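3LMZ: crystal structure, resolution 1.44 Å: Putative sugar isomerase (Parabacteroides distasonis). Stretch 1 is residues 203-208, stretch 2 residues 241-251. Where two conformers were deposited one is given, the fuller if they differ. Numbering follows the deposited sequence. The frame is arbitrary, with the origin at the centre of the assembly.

Stretch 1, residues 203-208: IEIGRG
Stretch 2 (241-251) LGIAESIGYFK

A short stretch, residues 203-208, whose residues 204-207 form a tight turn, packs on one flank of a continuous helix, residues 241-251, burying 428 Å² counted over both sides. Glu-204 to Arg-207 form a type II beta turn (Ile-205 phi/psi -60/130, Gly-206 104/-28), closed by Arg-207 N to Glu-204 O at 3.0 Å. The register pairs Ile-205 with Ser-246, CA to CA 4.4 Å. Along the helix, Gly-242 comes first: its CA lies 4.0 Å from Glu-204 CG, and its carbonyl O accepts from Ser-246 OG at 2.8 Å. Glu-245, extended (chi1 and chi2 t), points toward the turn and meets the guanidinium of Arg-207 (m, t, t) near its plane. This salt bridge carries hydrogen bonds from Arg-207 NH2 to Glu-245 OE1 (2.7 Å) and from Arg-207 NE to Glu-245 OE2 (3.1 Å), with a weak one from NH2 to OE2 (3.4 Å). Glu-204 OE2 and Glu-245 OE1 are like charges 4.5 Å apart, with Arg-207 close to both acids: its NE also lies 3.7 Å from Glu-204 OE1, a long salt bridge by charge alone, since that oxygen is well out of the guanidinium plane. A water donates to Glu-245 OE2 (2.7 Å) and Ile-205 O (2.9 Å), tying acid to turn. Ser-246 (chi1 m) spends its hydroxyl proton on the Gly-242 carbonyl, leaving OG to accept from Ile-205 N at 3.0 Å and a nearly straight 169°. Tyr-249 (t, chi2 -78°) turns one ring face to Gly-206, whose CA sits 3.5 Å from the centroid of the Tyr-249 ring, 8° off its normal, as a CH-pi contact. An ideal CB on Gly-206 would lie 2.5 Å from Tyr-249 CD2, a clash, and the turn's backbone angles independently call for glycine. Ile-205 (m, t) extends the apolar packing, its CG2 4.0 Å from Tyr-249 CD1 and 4.5 Å from CB of Phe-250 (chi1 t).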

# COMPACT_ATOMS: atom_id res chain seq x y z
N ILE A 203 -1.86 2.36 -13.40
CA ILE A 203 -2.12 3.13 -12.19
C ILE A 203 -1.94 2.21 -10.98
O ILE A 203 -2.03 1.01 -11.12
CB ILE A 203 -3.51 3.82 -12.23
CG1 ILE A 203 -3.64 4.94 -11.19
CG2 ILE A 203 -4.69 2.80 -12.16
CD1 ILE A 203 -4.88 5.82 -11.40
N GLU A 204 -1.83 2.80 -9.81
CA GLU A 204 -1.66 2.07 -8.55
C GLU A 204 -2.86 1.15 -8.38
O GLU A 204 -3.98 1.57 -8.61
CB GLU A 204 -1.57 3.07 -7.39
CG GLU A 204 -0.32 3.89 -7.41
CD GLU A 204 -0.39 5.19 -8.21
OE1 GLU A 204 -1.24 5.36 -9.13
OE2 GLU A 204 0.46 6.11 -7.96
N ILE A 205 -2.62 -0.07 -7.87
CA ILE A 205 -3.67 -1.03 -7.63
C ILE A 205 -4.66 -0.44 -6.65
O ILE A 205 -4.29 0.11 -5.59
CB ILE A 205 -3.12 -2.38 -7.12
CG1 ILE A 205 -2.42 -3.09 -8.29
CG2 ILE A 205 -4.24 -3.22 -6.47
CD1 ILE A 205 -1.87 -4.46 -7.94
N GLY A 206 -5.93 -0.51 -7.03
CA GLY A 206 -7.02 0.05 -6.25
C GLY A 206 -7.58 1.34 -6.82
O GLY A 206 -8.75 1.67 -6.58
N ARG A 207 -6.72 2.09 -7.52
CA ARG A 207 -7.11 3.37 -8.14
C ARG A 207 -7.79 3.21 -9.49
O ARG A 207 -8.36 4.17 -10.00
CB ARG A 207 -5.92 4.32 -8.29
CG ARG A 207 -5.28 4.67 -7.02
CD ARG A 207 -4.29 5.79 -7.23
NE ARG A 207 -3.35 6.06 -6.14
CZ ARG A 207 -2.58 7.12 -6.08
NH1 ARG A 207 -2.73 8.11 -6.96
NH2 ARG A 207 -1.75 7.21 -5.10
N GLY A 208 -7.61 2.06 -10.12
CA GLY A 208 -8.09 1.82 -11.49
C GLY A 208 -9.35 1.01 -11.55
O GLY A 208 -10.19 1.05 -10.66
N LEU A 241 7.13 4.21 -4.49
CA LEU A 241 5.92 4.59 -3.79
C LEU A 241 4.66 3.92 -4.34
O LEU A 241 3.77 3.50 -3.61
CB LEU A 241 5.79 6.13 -3.79
CG LEU A 241 5.04 6.78 -2.64
CD1 LEU A 241 5.84 6.82 -1.33
CD2 LEU A 241 4.67 8.16 -3.13
N GLY A 242 4.61 3.79 -5.67
CA GLY A 242 3.49 3.16 -6.35
C GLY A 242 3.46 1.65 -6.21
O GLY A 242 2.41 1.03 -6.06
N ILE A 243 4.65 1.06 -6.29
CA ILE A 243 4.82 -0.38 -6.03
C ILE A 243 4.27 -0.70 -4.64
O ILE A 243 3.41 -1.58 -4.46
CB ILE A 243 6.29 -0.83 -6.15
CG1 ILE A 243 6.78 -0.78 -7.61
CG2 ILE A 243 6.40 -2.24 -5.59
CD1 ILE A 243 8.32 -0.82 -7.71
N ALA A 244 4.68 0.07 -3.65
CA ALA A 244 4.32 -0.24 -2.23
C ALA A 244 2.85 -0.00 -1.94
O ALA A 244 2.21 -0.85 -1.34
CB ALA A 244 5.19 0.61 -1.29
N GLU A 245 2.28 1.08 -2.51
CA GLU A 245 0.85 1.29 -2.35
C GLU A 245 0.06 0.16 -3.00
O GLU A 245 -0.90 -0.35 -2.45
CB GLU A 245 0.40 2.61 -3.00
CG GLU A 245 -1.10 2.88 -2.88
CD GLU A 245 -1.57 4.20 -3.50
OE1 GLU A 245 -0.69 5.09 -3.71
OE2 GLU A 245 -2.80 4.31 -3.68
N SER A 246 0.49 -0.27 -4.20
CA SER A 246 -0.23 -1.31 -4.90
C SER A 246 -0.18 -2.63 -4.11
O SER A 246 -1.20 -3.37 -4.05
CB SER A 246 0.42 -1.55 -6.26
OG SER A 246 0.30 -0.47 -7.16
N ILE A 247 0.96 -2.96 -3.52
CA ILE A 247 1.14 -4.15 -2.72
C ILE A 247 0.25 -4.08 -1.47
O ILE A 247 -0.41 -5.07 -1.08
CB ILE A 247 2.65 -4.40 -2.42
CG1 ILE A 247 3.40 -4.82 -3.69
CG2 ILE A 247 2.78 -5.38 -1.26
CD1 ILE A 247 2.93 -6.10 -4.38
N GLY A 248 0.24 -2.94 -0.81
CA GLY A 248 -0.64 -2.80 0.34
C GLY A 248 -2.10 -3.00 0.04
O GLY A 248 -2.79 -3.68 0.74
N TYR A 249 -2.57 -2.39 -1.05
CA TYR A 249 -3.94 -2.51 -1.45
C TYR A 249 -4.23 -4.01 -1.74
O TYR A 249 -5.20 -4.61 -1.31
CB TYR A 249 -4.28 -1.64 -2.62
CG TYR A 249 -5.77 -1.37 -2.81
CD1 TYR A 249 -6.58 -2.31 -3.37
CD2 TYR A 249 -6.34 -0.16 -2.40
CE1 TYR A 249 -7.99 -2.07 -3.49
CE2 TYR A 249 -7.68 0.08 -2.52
CZ TYR A 249 -8.50 -0.88 -3.05
OH TYR A 249 -9.85 -0.63 -3.15
N PHE A 250 -3.37 -4.67 -2.51
CA PHE A 250 -3.58 -6.05 -2.91
C PHE A 250 -3.52 -6.98 -1.70
O PHE A 250 -4.27 -7.98 -1.62
CB PHE A 250 -2.53 -6.48 -3.95
CG PHE A 250 -2.78 -7.84 -4.54
CD1 PHE A 250 -3.67 -7.99 -5.57
CD2 PHE A 250 -2.15 -8.95 -4.03
CE1 PHE A 250 -3.92 -9.26 -6.12
CE2 PHE A 250 -2.42 -10.21 -4.56
CZ PHE A 250 -3.31 -10.35 -5.58
N LYS A 251 -2.61 -6.72 -0.75
CA LYS A 251 -2.56 -7.55 0.46
C LYS A 251 -3.92 -7.48 1.20
O LYS A 251 -4.47 -8.48 1.66
CB LYS A 251 -1.45 -7.12 1.41
CG LYS A 251 -0.05 -7.55 0.99
CD LYS A 251 0.99 -6.99 1.98
CE LYS A 251 2.41 -7.43 1.68
NZ LYS A 251 3.39 -6.91 2.73
O HOH W 1 -4.74 2.40 -3.85